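Long-range contacts in ABC transporter, solute-binding protein (Staphylococcus aureus, PDB 6LKG), which binds alpha-D-glucose 6-phosphate as the solute-binding component of an ABC transporter, and is probably anchored outside the cell as a lipoprotein: residues K169-I174 and L186-D191; R15-E20 and Q244-E249. All coordinates share one frame; numbering follows the deposited sequence.

Just after strand 3-7, helix 11-25 supplies R15-E20. The chain then runs through both halves of the ligand cleft before helix 240-250 returns to that early helix, so interaction 2 closes a loop of 223 residues. Interaction 1 lies wholly within this loop and closes a much tighter one: only eleven residues separate I174 from L186, on strand 184-188, which passes helix 170-178 and turns into helix 189-197. The two contacts are nested, not crossed. Interaction 1 joins helix 170-178 to the end of strand 184-188 at the sugar phosphate, whereas interaction 2 pairs two helices, with about 20 Å between the two centres.

Interaction 1 (K169-I174 and L186-D191); sequences KTSKVI and LSYEQD. With G6P (6-O-phosphono-alpha-D-glucopyranose), chain E.
L186 opens the contact with its backbone: V173 lays CG1 against the carbonyl, 3.6 Å from L186 O. S187 holds OG anti to the backbone N (chi1 -177°), which brings it up to a water, but implausibly close, so a bond there is doubtful. The same water gives its hydrogens to T170 O and D191 OD2, tying helix 170-178 to helix 189-197. The Y188 ring is sandwiched between the ligand and D191: G6P O5 lies 3.5 Å above one face and D191 CB backs the opposite one, both offset toward the rim. T170 CG2 reaches the ring edge, 3.7 Å from Y188 CE1, and a second water, also in the ring plane, links Y188 OH to S171 OG. D191 then closes the contact. Its OD2 accepts a hydrogen bond from S171 OG (2.9 Å) on the syn side, 23° out of the carboxylate plane, while the I174 methyl CG2 presses on the same oxygen at 3.3 Å. T170 itself turns OG1 to the phosphate, donating to G6P O2P over 2.7 Å. T138, T139 and D216 are among the residues completing the site. The T170 hydroxyl on the phosphate, beside an aromatic wall for the sugar, forms one side of this solute-binding protein's ligand cleft.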
loop_
_atom_site.group_PDB
_atom_site.type_symbol
_atom_site.label_atom_id
_atom_site.label_comp_id
_atom_site.label_asym_id
_atom_site.label_seq_id
_atom_site.Cartn_x
_atom_site.Cartn_y
_atom_site.Cartn_z
ATOM N N LYS B 169 -17.176 16.134 -18.918
ATOM C CA LYS B 169 -16.132 15.207 -19.331
ATOM C C LYS B 169 -16.708 13.810 -19.522
ATOM O O LYS B 169 -17.486 13.331 -18.691
ATOM C CB LYS B 169 -14.994 15.167 -18.307
ATOM C CG LYS B 169 -14.360 16.522 -18.040
ATOM C CD LYS B 169 -13.682 17.075 -19.284
ATOM C CE LYS B 169 -12.469 16.248 -19.672
ATOM N NZ LYS B 169 -11.697 16.886 -20.778
ATOM N N THR B 170 -16.303 13.156 -20.616
ATOM C CA THR B 170 -16.777 11.803 -20.891
ATOM C C THR B 170 -16.377 10.840 -19.779
ATOM O O THR B 170 -17.190 10.020 -19.335
ATOM C CB THR B 170 -16.237 11.322 -22.238
ATOM O OG1 THR B 170 -16.851 12.067 -23.297
ATOM C CG2 THR B 170 -16.524 9.836 -22.435
ATOM N N SER B 171 -15.134 10.935 -19.302
ATOM C CA SER B 171 -14.666 10.019 -18.268
ATOM C C SER B 171 -15.340 10.263 -16.924
ATOM O O SER B 171 -15.319 9.374 -16.065
ATOM C CB SER B 171 -13.149 10.126 -18.118
ATOM O OG SER B 171 -12.491 9.511 -19.214
ATOM N N LYS B 172 -15.936 11.440 -16.719
ATOM C CA LYS B 172 -16.714 11.661 -15.506
ATOM C C LYS B 172 -17.967 10.795 -15.484
ATOM O O LYS B 172 -18.466 10.451 -14.406
ATOM C CB LYS B 172 -17.083 13.139 -15.382
ATOM C CG LYS B 172 -17.678 13.538 -14.039
ATOM C CD LYS B 172 -16.680 13.345 -12.907
ATOM C CE LYS B 172 -17.240 13.856 -11.587
ATOM N NZ LYS B 172 -16.282 13.667 -10.462
ATOM N N VAL B 173 -18.478 10.422 -16.659
ATOM C CA VAL B 173 -19.679 9.597 -16.725
ATOM C C VAL B 173 -19.410 8.213 -16.144
ATOM O O VAL B 173 -20.163 7.725 -15.294
ATOM C CB VAL B 173 -20.195 9.507 -18.171
ATOM C CG1 VAL B 173 -21.419 8.604 -18.239
ATOM C CG2 VAL B 173 -20.513 10.894 -18.716
ATOM N N ILE B 174 -18.340 7.557 -16.598
ATOM C CA ILE B 174 -18.062 6.202 -16.126
ATOM C C ILE B 174 -17.666 6.218 -14.653
ATOM O O ILE B 174 -18.019 5.306 -13.896
ATOM C CB ILE B 174 -16.991 5.523 -17.003
ATOM C CG1 ILE B 174 -16.725 4.096 -16.515
ATOM C CG2 ILE B 174 -15.699 6.326 -17.020
ATOM C CD1 ILE B 174 -17.955 3.216 -16.489
ATOM N N LEU B 186 -23.796 7.132 -20.642
ATOM C CA LEU B 186 -23.351 6.941 -22.020
ATOM C C LEU B 186 -21.834 7.088 -22.062
ATOM O O LEU B 186 -21.302 8.178 -21.831
ATOM C CB LEU B 186 -24.025 7.942 -22.955
ATOM C CG LEU B 186 -25.553 7.933 -22.999
ATOM C CD1 LEU B 186 -26.042 8.790 -24.158
ATOM C CD2 LEU B 186 -26.093 6.515 -23.111
ATOM N N SER B 187 -21.141 5.995 -22.361
ATOM C CA SER B 187 -19.685 5.969 -22.315
ATOM C C SER B 187 -19.170 5.279 -23.576
ATOM O O SER B 187 -19.869 5.158 -24.590
ATOM C CB SER B 187 -19.216 5.286 -21.023
ATOM O OG SER B 187 -17.804 5.304 -20.913
ATOM N N TYR B 188 -17.917 4.829 -23.532
ATOM C CA TYR B 188 -17.335 4.036 -24.605
ATOM C C TYR B 188 -16.631 2.821 -24.011
ATOM O O TYR B 188 -16.404 2.734 -22.801
ATOM C CB TYR B 188 -16.384 4.870 -25.481
ATOM C CG TYR B 188 -15.184 5.468 -24.779
ATOM C CD1 TYR B 188 -15.295 6.637 -24.036
ATOM C CD2 TYR B 188 -13.931 4.881 -24.893
ATOM C CE1 TYR B 188 -14.194 7.193 -23.408
ATOM C CE2 TYR B 188 -12.826 5.427 -24.270
ATOM C CZ TYR B 188 -12.961 6.581 -23.530
ATOM O OH TYR B 188 -11.859 7.120 -22.912
ATOM N N GLU B 189 -16.285 1.876 -24.891
ATOM C CA GLU B 189 -15.942 0.524 -24.454
ATOM C C GLU B 189 -14.705 0.509 -23.562
ATOM O O GLU B 189 -14.708 -0.107 -22.491
ATOM C CB GLU B 189 -15.731 -0.378 -25.671
ATOM C CG GLU B 189 -15.806 -1.867 -25.362
ATOM C CD GLU B 189 -15.424 -2.731 -26.549
ATOM O OE1 GLU B 189 -14.274 -2.624 -27.027
ATOM O OE2 GLU B 189 -16.282 -3.509 -27.017
ATOM N N GLN B 190 -13.629 1.170 -23.998
ATOM C CA GLN B 190 -12.373 1.097 -23.257
ATOM C C GLN B 190 -12.498 1.733 -21.878
ATOM O O GLN B 190 -11.970 1.205 -20.892
ATOM C CB GLN B 190 -11.253 1.764 -24.058
ATOM C CG GLN B 190 -9.852 1.370 -23.616
ATOM C CD GLN B 190 -9.332 2.227 -22.478
ATOM O OE1 GLN B 190 -9.765 3.366 -22.294
ATOM N NE2 GLN B 190 -8.399 1.682 -21.705
ATOM N N ASP B 191 -13.197 2.868 -21.788
ATOM C CA ASP B 191 -13.390 3.517 -20.496
ATOM C C ASP B 191 -14.237 2.657 -19.567
ATOM O O ASP B 191 -13.959 2.570 -18.366
ATOM C CB ASP B 191 -14.032 4.892 -20.691
ATOM C CG ASP B 191 -13.383 5.968 -19.842
ATOM O OD1 ASP B 191 -12.296 5.713 -19.281
ATOM O OD2 ASP B 191 -13.962 7.070 -19.737
HETATM C C1 G6P E . -14.635 8.354 -27.886
HETATM C C2 G6P E . -13.500 7.805 -28.791
HETATM C C3 G6P E . -12.145 7.788 -28.188
HETATM C C4 G6P E . -11.918 8.983 -27.375
HETATM C C5 G6P E . -12.865 8.978 -26.176
HETATM C C6 G6P E . -12.658 10.229 -25.380
HETATM O O1 G6P E . -15.596 7.362 -27.703
HETATM O O2 G6P E . -13.842 6.477 -29.217
HETATM O O3 G6P E . -11.134 7.770 -29.290
HETATM O O4 G6P E . -10.549 8.985 -26.897
HETATM O O5 G6P E . -14.292 8.904 -26.563
HETATM O O6 G6P E . -12.960 11.344 -26.193
HETATM P P G6P E . -14.151 12.435 -25.683
HETATM O O1P G6P E . -14.164 13.618 -26.639
HETATM O O2P G6P E . -15.535 11.753 -25.682
HETATM O O3P G6P E . -13.832 12.917 -24.318
HETATM O O HOH W 1 -16.805 7.274 -19.958
HETATM O O HOH W 2 -12.440 9.814 -21.879
#

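Interaction 2 (R15-E20 and Q244-E249)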
loop_
_atom_site.group_PDB
_atom_site.type_symbol
_atom_site.label_atom_id
_atom_site.label_comp_id
_atom_site.label_asym_id
_atom_site.label_seq_id
_atom_site.Cartn_x
_atom_site.Cartn_y
_atom_site.Cartn_z
ATOM N N ARG B 15 -0.276 6.228 -22.949
ATOM C CA ARG B 15 1.023 6.551 -22.364
ATOM C C ARG B 15 2.012 5.389 -22.426
ATOM O O ARG B 15 3.182 5.636 -22.767
ATOM C CB ARG B 15 0.840 7.048 -20.923
ATOM C CG ARG B 15 2.077 7.686 -20.305
ATOM C CD ARG B 15 2.420 9.018 -20.967
ATOM N NE ARG B 15 3.527 8.885 -21.910
ATOM C CZ ARG B 15 4.128 9.904 -22.517
ATOM N NH1 ARG B 15 3.733 11.149 -22.284
ATOM N NH2 ARG B 15 5.129 9.679 -23.358
ATOM N N PRO B 16 1.640 4.136 -22.125
ATOM C CA PRO B 16 2.626 3.044 -22.260
ATOM C C PRO B 16 3.161 2.865 -23.671
ATOM O O PRO B 16 4.372 2.678 -23.849
ATOM C CB PRO B 16 1.848 1.812 -21.774
ATOM C CG PRO B 16 0.809 2.369 -20.864
ATOM C CD PRO B 16 0.397 3.665 -21.484
ATOM N N ILE B 17 2.287 2.899 -24.677
ATOM C CA ILE B 17 2.724 2.695 -26.052
ATOM C C ILE B 17 3.643 3.832 -26.481
ATOM O O ILE B 17 4.712 3.608 -27.062
ATOM C CB ILE B 17 1.484 2.597 -26.962
ATOM C CG1 ILE B 17 0.653 1.341 -26.662
ATOM C CG2 ILE B 17 1.888 2.610 -28.425
ATOM C CD1 ILE B 17 1.311 0.050 -26.954
ATOM N N LEU B 18 3.266 5.068 -26.150
ATOM C CA LEU B 18 4.070 6.231 -26.512
ATOM C C LEU B 18 5.407 6.240 -25.778
ATOM O O LEU B 18 6.407 6.730 -26.317
ATOM C CB LEU B 18 3.275 7.506 -26.223
ATOM C CG LEU B 18 2.083 7.687 -27.169
ATOM C CD1 LEU B 18 1.315 8.949 -26.838
ATOM C CD2 LEU B 18 2.500 7.689 -28.640
ATOM N N ASN B 19 5.447 5.687 -24.562
ATOM C CA ASN B 19 6.710 5.563 -23.841
ATOM C C ASN B 19 7.682 4.655 -24.583
ATOM O O ASN B 19 8.894 4.906 -24.593
ATOM C CB ASN B 19 6.461 5.026 -22.428
ATOM C CG ASN B 19 5.932 6.088 -21.479
ATOM O OD1 ASN B 19 5.938 7.278 -21.798
ATOM N ND2 ASN B 19 5.473 5.663 -20.306
ATOM N N GLU B 20 7.173 3.591 -25.209
ATOM C CA GLU B 20 8.041 2.699 -25.970
ATOM C C GLU B 20 8.543 3.369 -27.244
ATOM O O GLU B 20 9.696 3.168 -27.643
ATOM C CB GLU B 20 7.306 1.399 -26.293
ATOM C CG GLU B 20 7.041 0.526 -25.076
ATOM C CD GLU B 20 8.279 0.327 -24.220
ATOM O OE1 GLU B 20 8.195 0.535 -22.989
ATOM O OE2 GLU B 20 9.338 -0.034 -24.776
ATOM N N GLN B 244 -1.344 -5.273 -31.990
ATOM C CA GLN B 244 -1.471 -6.520 -31.246
ATOM C C GLN B 244 -1.307 -6.281 -29.749
ATOM O O GLN B 244 -1.960 -6.941 -28.933
ATOM C CB GLN B 244 -0.448 -7.541 -31.746
ATOM C CG GLN B 244 -0.454 -8.839 -30.965
ATOM C CD GLN B 244 -1.800 -9.535 -31.042
ATOM O OE1 GLN B 244 -2.370 -9.685 -32.125
ATOM N NE2 GLN B 244 -2.325 -9.948 -29.895
ATOM N N ARG B 245 -0.434 -5.346 -29.366
ATOM C CA ARG B 245 -0.286 -5.030 -27.948
ATOM C C ARG B 245 -1.526 -4.328 -27.401
ATOM O O ARG B 245 -1.927 -4.573 -26.258
ATOM C CB ARG B 245 0.971 -4.188 -27.714
ATOM C CG ARG B 245 1.260 -3.946 -26.236
ATOM C CD ARG B 245 2.333 -2.896 -26.015
ATOM N NE ARG B 245 2.549 -2.613 -24.597
ATOM C CZ ARG B 245 3.283 -1.603 -24.133
ATOM N NH1 ARG B 245 3.874 -0.762 -24.972
ATOM N NH2 ARG B 245 3.414 -1.425 -22.826
ATOM N N LEU B 246 -2.147 -3.453 -28.201
ATOM C CA LEU B 246 -3.354 -2.768 -27.745
ATOM C C LEU B 246 -4.499 -3.744 -27.496
ATOM O O LEU B 246 -5.272 -3.572 -26.546
ATOM C CB LEU B 246 -3.775 -1.707 -28.764
ATOM C CG LEU B 246 -3.037 -0.367 -28.721
ATOM C CD1 LEU B 246 -3.254 0.413 -30.009
ATOM C CD2 LEU B 246 -3.508 0.442 -27.524
ATOM N N VAL B 247 -4.621 -4.781 -28.326
ATOM C CA VAL B 247 -5.689 -5.752 -28.114
ATOM C C VAL B 247 -5.351 -6.675 -26.947
ATOM O O VAL B 247 -6.236 -7.076 -26.182
ATOM C CB VAL B 247 -5.990 -6.534 -29.411
ATOM C CG1 VAL B 247 -6.262 -5.574 -30.562
ATOM C CG2 VAL B 247 -4.870 -7.488 -29.771
ATOM N N ALA B 248 -4.072 -7.011 -26.774
ATOM C CA ALA B 248 -3.684 -7.970 -25.744
ATOM C C ALA B 248 -3.711 -7.340 -24.356
ATOM O O ALA B 248 -4.257 -7.923 -23.413
ATOM C CB ALA B 248 -2.296 -8.535 -26.050
ATOM N N GLU B 249 -3.115 -6.157 -24.208
ATOM C CA GLU B 249 -2.990 -5.532 -22.897
ATOM C C GLU B 249 -4.188 -4.673 -22.511
ATOM O O GLU B 249 -4.456 -4.506 -21.315
ATOM C CB GLU B 249 -1.728 -4.665 -22.846
ATOM C CG GLU B 249 -0.430 -5.449 -22.821
ATOM C CD GLU B 249 0.774 -4.567 -22.554
ATOM O OE1 GLU B 249 1.818 -4.766 -23.208
ATOM O OE2 GLU B 249 0.675 -3.674 -21.685
HETATM O O HOH W 3 5.345 0.348 -22.188
#
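R245 lies along I17, bridging helix 240-250 and helix 11-25 in a splayed, roughly antiparallel helix pair: the short axes stay 11.4 Å apart, their directions 144° from each other, and one long side chain spans much of the gap. From CB the arginine sets off with CG anti to the backbone N (chi1 -174°) and stays extended as far as NE. CG passes the I17 methyl CD1 loosely, but CD packs close, with I17 CD1 at 3.3 Å; the two side chains slide past each other in opposite directions. NE is met by E249 OE1 of its own helix in a 2.7 Å salt bridge; OE1 lies near the guanidinium plane, whereas NE stands 53° out of the carboxylate plane. This intrahelical bond helps fix the rotation of the guanidinium. At the end of the group, NH1 meets both I17 CD1 and, obliquely, E20 CG (3.4 Å), the E20 and R245 side chains crossing at about a right angle, and NH2 comes near P16 CB. E20 OE1 stays 4.9 Å from R245 NH1, probably near enough for some attraction. Alongside, I17 CG1 meets L246 CD2 at 4.3 Å, continuing the apolar layer where L246 also packs on F95 and L96 of strand 92-105. One water joins the two helices: it accepts from R245 NH2 at 2.7 Å and donates to both P16 O and E20 OE1.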